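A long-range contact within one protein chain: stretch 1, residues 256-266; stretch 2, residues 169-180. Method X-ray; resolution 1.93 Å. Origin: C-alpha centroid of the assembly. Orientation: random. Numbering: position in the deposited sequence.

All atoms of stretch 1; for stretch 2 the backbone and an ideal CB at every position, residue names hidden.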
# COMPACT_ATOMS: atom_id res chain seq x y z
N LYS B 256 -19.27 -17.76 -32.92
CA LYS B 256 -20.45 -17.23 -33.63
C LYS B 256 -21.68 -17.65 -32.84
O LYS B 256 -22.02 -18.84 -32.83
CB LYS B 256 -20.45 -17.73 -35.08
CG LYS B 256 -19.08 -17.59 -35.74
CD LYS B 256 -18.92 -17.97 -37.25
CE LYS B 256 -17.46 -17.95 -37.62
NZ LYS B 256 -17.25 -17.90 -39.08
N LEU B 257 -22.26 -16.72 -32.11
CA LEU B 257 -23.27 -17.10 -31.10
C LEU B 257 -24.59 -16.53 -31.54
O LEU B 257 -24.57 -15.60 -32.33
CB LEU B 257 -22.88 -16.61 -29.70
CG LEU B 257 -21.70 -17.31 -28.99
CD1 LEU B 257 -21.57 -16.83 -27.53
CD2 LEU B 257 -21.84 -18.81 -28.97
N GLY B 258 -25.68 -17.08 -31.03
CA GLY B 258 -27.00 -16.46 -31.16
C GLY B 258 -27.72 -16.90 -32.44
O GLY B 258 -28.89 -16.53 -32.59
N GLU B 259 -27.09 -17.66 -33.32
CA GLU B 259 -27.76 -17.99 -34.61
C GLU B 259 -28.97 -18.87 -34.31
O GLU B 259 -28.78 -20.02 -33.82
CB GLU B 259 -26.76 -18.55 -35.62
CG GLU B 259 -25.76 -17.48 -36.09
CD GLU B 259 -24.97 -17.77 -37.37
OE1 GLU B 259 -25.56 -17.68 -38.49
OE2 GLU B 259 -23.74 -18.08 -37.26
N GLY B 260 -30.16 -18.31 -34.52
CA GLY B 260 -31.47 -19.00 -34.39
C GLY B 260 -32.07 -18.84 -33.00
O GLY B 260 -33.04 -19.54 -32.70
N VAL B 261 -31.51 -17.99 -32.13
CA VAL B 261 -32.21 -17.65 -30.86
C VAL B 261 -32.30 -16.13 -30.85
O VAL B 261 -32.03 -15.54 -31.88
CB VAL B 261 -31.54 -18.25 -29.61
CG1 VAL B 261 -31.66 -19.75 -29.57
CG2 VAL B 261 -30.07 -17.83 -29.48
N LYS B 262 -32.65 -15.51 -29.74
CA LYS B 262 -33.04 -14.09 -29.75
C LYS B 262 -31.79 -13.21 -29.71
O LYS B 262 -31.91 -12.00 -29.92
CB LYS B 262 -34.00 -13.87 -28.58
CG LYS B 262 -35.28 -14.68 -28.66
CD LYS B 262 -36.00 -14.41 -29.97
CE LYS B 262 -37.29 -15.19 -30.18
NZ LYS B 262 -37.64 -15.23 -31.62
N GLY B 263 -30.62 -13.78 -29.47
CA GLY B 263 -29.36 -13.03 -29.53
C GLY B 263 -28.37 -13.50 -28.48
O GLY B 263 -28.55 -14.64 -27.95
N VAL B 264 -27.38 -12.64 -28.22
CA VAL B 264 -26.16 -12.98 -27.44
C VAL B 264 -26.07 -12.05 -26.22
O VAL B 264 -26.11 -10.80 -26.39
CB VAL B 264 -24.88 -12.90 -28.30
CG1 VAL B 264 -23.65 -13.31 -27.49
CG2 VAL B 264 -25.00 -13.80 -29.55
N TYR B 265 -25.89 -12.64 -25.04
CA TYR B 265 -25.60 -11.90 -23.77
C TYR B 265 -24.16 -12.17 -23.34
O TYR B 265 -23.75 -13.38 -23.37
CB TYR B 265 -26.59 -12.34 -22.70
CG TYR B 265 -26.43 -11.58 -21.43
CD1 TYR B 265 -25.56 -11.99 -20.42
CD2 TYR B 265 -27.15 -10.42 -21.24
CE1 TYR B 265 -25.45 -11.27 -19.23
CE2 TYR B 265 -27.09 -9.73 -20.05
CZ TYR B 265 -26.20 -10.13 -19.06
OH TYR B 265 -26.15 -9.38 -17.94
N VAL B 266 -23.42 -11.13 -22.97
CA VAL B 266 -21.97 -11.24 -22.60
C VAL B 266 -21.77 -10.88 -21.14
O VAL B 266 -21.95 -9.73 -20.79
CB VAL B 266 -21.05 -10.41 -23.50
CG1 VAL B 266 -19.60 -10.62 -23.08
CG2 VAL B 266 -21.22 -10.77 -24.98
N UNK B 169 -34.72 -11.23 -17.52
CA UNK B 169 -35.40 -10.01 -18.00
C UNK B 169 -35.13 -9.85 -19.50
O UNK B 169 -36.10 -9.55 -20.24
CB UNK B 169 -34.93 -8.77 -17.23
N UNK B 170 -33.89 -10.08 -19.95
CA UNK B 170 -33.55 -9.97 -21.39
C UNK B 170 -34.37 -10.99 -22.20
O UNK B 170 -34.99 -10.62 -23.20
CB UNK B 170 -32.05 -10.20 -21.61
N UNK B 171 -34.36 -12.24 -21.77
CA UNK B 171 -35.01 -13.40 -22.41
C UNK B 171 -36.52 -13.21 -22.44
O UNK B 171 -37.14 -13.59 -23.44
CB UNK B 171 -34.66 -14.70 -21.68
N UNK B 172 -37.09 -12.76 -21.33
CA UNK B 172 -38.55 -12.62 -21.20
C UNK B 172 -38.96 -11.46 -22.10
O UNK B 172 -39.95 -11.62 -22.83
CB UNK B 172 -38.98 -12.38 -19.75
N UNK B 173 -38.20 -10.37 -22.09
CA UNK B 173 -38.54 -9.23 -22.97
C UNK B 173 -38.32 -9.62 -24.44
O UNK B 173 -39.13 -9.18 -25.27
CB UNK B 173 -37.70 -8.00 -22.62
N UNK B 174 -37.29 -10.39 -24.80
CA UNK B 174 -37.05 -10.69 -26.24
C UNK B 174 -38.05 -11.74 -26.70
O UNK B 174 -38.28 -11.80 -27.91
CB UNK B 174 -35.62 -11.18 -26.48
N UNK B 175 -38.62 -12.47 -25.76
CA UNK B 175 -39.50 -13.63 -25.99
C UNK B 175 -38.74 -14.90 -26.34
O UNK B 175 -39.26 -15.67 -27.12
CB UNK B 175 -40.49 -13.32 -27.11
N UNK B 176 -37.55 -15.16 -25.80
CA UNK B 176 -36.94 -16.49 -26.03
C UNK B 176 -35.53 -16.59 -25.51
O UNK B 176 -35.15 -15.73 -24.74
CB UNK B 176 -36.94 -16.82 -27.52
N UNK B 177 -34.80 -17.63 -25.93
CA UNK B 177 -33.49 -17.98 -25.35
C UNK B 177 -32.42 -17.06 -25.94
O UNK B 177 -32.63 -16.49 -27.02
CB UNK B 177 -33.14 -19.45 -25.61
N UNK B 178 -31.32 -16.88 -25.23
CA UNK B 178 -30.16 -16.14 -25.76
C UNK B 178 -29.01 -17.13 -25.66
O UNK B 178 -29.16 -18.13 -24.92
CB UNK B 178 -29.88 -14.84 -25.00
N UNK B 179 -27.92 -16.90 -26.39
CA UNK B 179 -26.64 -17.62 -26.14
C UNK B 179 -25.84 -16.72 -25.22
O UNK B 179 -25.97 -15.54 -25.38
CB UNK B 179 -25.87 -17.93 -27.43
N UNK B 180 -25.02 -17.29 -24.33
CA UNK B 180 -24.20 -16.51 -23.38
C UNK B 180 -22.72 -16.83 -23.55
O UNK B 180 -22.34 -17.99 -23.65
CB UNK B 180 -24.63 -16.79 -21.94

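Position 169 lies on a helix, and its ideal CB finds nothing of stretch 1 within 5.5 Å, so the contact sets no preference; the residue is Ala169. At position 170, one residue on, CA-to-CB points toward stretch 1 and the ideal CB is 4.9 Å from Tyr265 CD2. An aromatic ring this close, with only about an ångström beyond van der Waals contact, suits a modest apolar side chain, such as valine, leucine or isoleucine. The residue is Val170, chi1 t, with CG2 4.3 Å from Tyr265 CE2, oblique to the ring.

Positions 171, 172 and 173 have no ideal CB within 5.5 Å of stretch 1, so nothing visible selects among side chains. They are Ser171, Glu172 and Lys173. The serine works within its own stretch: its OG donates a very short hydrogen bond to the backbone O of position 176, 2.4 Å away, across the end of the helix.

At 174 CA-to-CB turns toward stretch 1 again, and the ideal CB is 3.8 Å from Lys262 CB. The aliphatic part of that lysine and the bare backbone of Gly263 offer a surface for leucine, isoleucine or methionine. Leu174 fills it, its CD1 3.7 Å from Lys262 O.

Position 175 leaves helical geometry with phi/psi of 79/35, and positive phi favours glycine, although asparagine also tolerates such angles. It is Gly175, whose O lies 3.7 Å from Lys262 CE. Position 176 is more restrictive: phi/psi is 173/-165, and the ideal CB points toward stretch 1 and would clash with Lys262 CG at 2.9 Å. Glycine is the clear expectation. Gly176 leaves its CA 3.6 Å from Lys262 CG, so the lysine chain packs directly over the backbone.

At 177 the backbone O accepts a hydrogen bond from Lys262 N (2.9 Å, 164°), whatever the side chain. CA-to-CB is sideways, and the ideal CB is 4.2 Å from Val261 CG1, which would suit a small apolar residue, though serine or threonine is conceivable. Ala177 has its CB 4.3 Å from Val261 CG1.

Position 178 opens a strand. Its ideal CB sits tightly, 3.2 Å from Gly263 O, and Tyr265 is nearby, so a beta-branched apolar residue is plausible. Val178, chi1 m, brings CG2 to 4.1 Å from Tyr265 CB.

Position 179 pairs with Val264 in a parallel bridge, CA to CA 4.8 Å. Its backbone N donates to Gly263 O (2.8 Å) and its O accepts from Tyr265 N (2.9 Å). The ideal CB is 3.7 Å from Gly258 N, a donor within range of a short acceptor-bearing side chain: aspartate or asparagine fits, and serine might. Asp179, chi1 m, accepts from Gly258 N through OD2 at 2.5 Å and 152°, fastening the start of the type II turn from Gly258 to Val261.

Position 180 bridges Tyr265 in parallel, with its ideal CB 3.8 Å from Tyr265 O and on the same sheet face as the tyrosine side chain. Valine, isoleucine or leucine would suit. Ile180 packs CG1 4.2 Å from Tyr265 CB, and its CG2 lies at the ring edge.

Stretch 2 (169-180) AVSEKLGGAVDI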
# COMPACT_ATOMS: atom_id res chain seq x y z
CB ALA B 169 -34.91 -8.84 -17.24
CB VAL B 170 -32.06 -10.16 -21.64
CG1 VAL B 170 -31.81 -10.24 -23.12
CG2 VAL B 170 -31.23 -9.03 -21.01
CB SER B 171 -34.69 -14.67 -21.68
OG SER B 171 -35.31 -15.79 -22.31
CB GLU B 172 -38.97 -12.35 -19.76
CG GLU B 172 -38.99 -13.55 -18.87
CD GLU B 172 -39.24 -13.18 -17.42
OE1 GLU B 172 -39.22 -11.99 -17.10
OE2 GLU B 172 -39.45 -14.10 -16.62
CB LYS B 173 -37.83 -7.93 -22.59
CG LYS B 173 -38.11 -6.78 -23.56
CD LYS B 173 -38.74 -5.55 -22.95
CE LYS B 173 -40.21 -5.74 -22.71
NZ LYS B 173 -40.67 -4.98 -21.53
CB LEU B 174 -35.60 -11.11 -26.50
CG LEU B 174 -34.57 -9.99 -26.35
CD1 LEU B 174 -33.20 -10.41 -26.87
CD2 LEU B 174 -35.02 -8.75 -27.07
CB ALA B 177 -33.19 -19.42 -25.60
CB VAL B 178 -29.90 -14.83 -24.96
CG1 VAL B 178 -31.08 -13.90 -25.05
CG2 VAL B 178 -29.58 -15.08 -23.50
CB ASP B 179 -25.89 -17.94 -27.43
CG ASP B 179 -26.50 -19.01 -28.34
OD1 ASP B 179 -27.32 -19.83 -27.85
OD2 ASP B 179 -26.13 -19.04 -29.53
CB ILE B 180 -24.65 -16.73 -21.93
CG1 ILE B 180 -26.13 -16.39 -21.73
CG2 ILE B 180 -23.71 -15.98 -20.98
CD1 ILE B 180 -26.60 -16.63 -20.34
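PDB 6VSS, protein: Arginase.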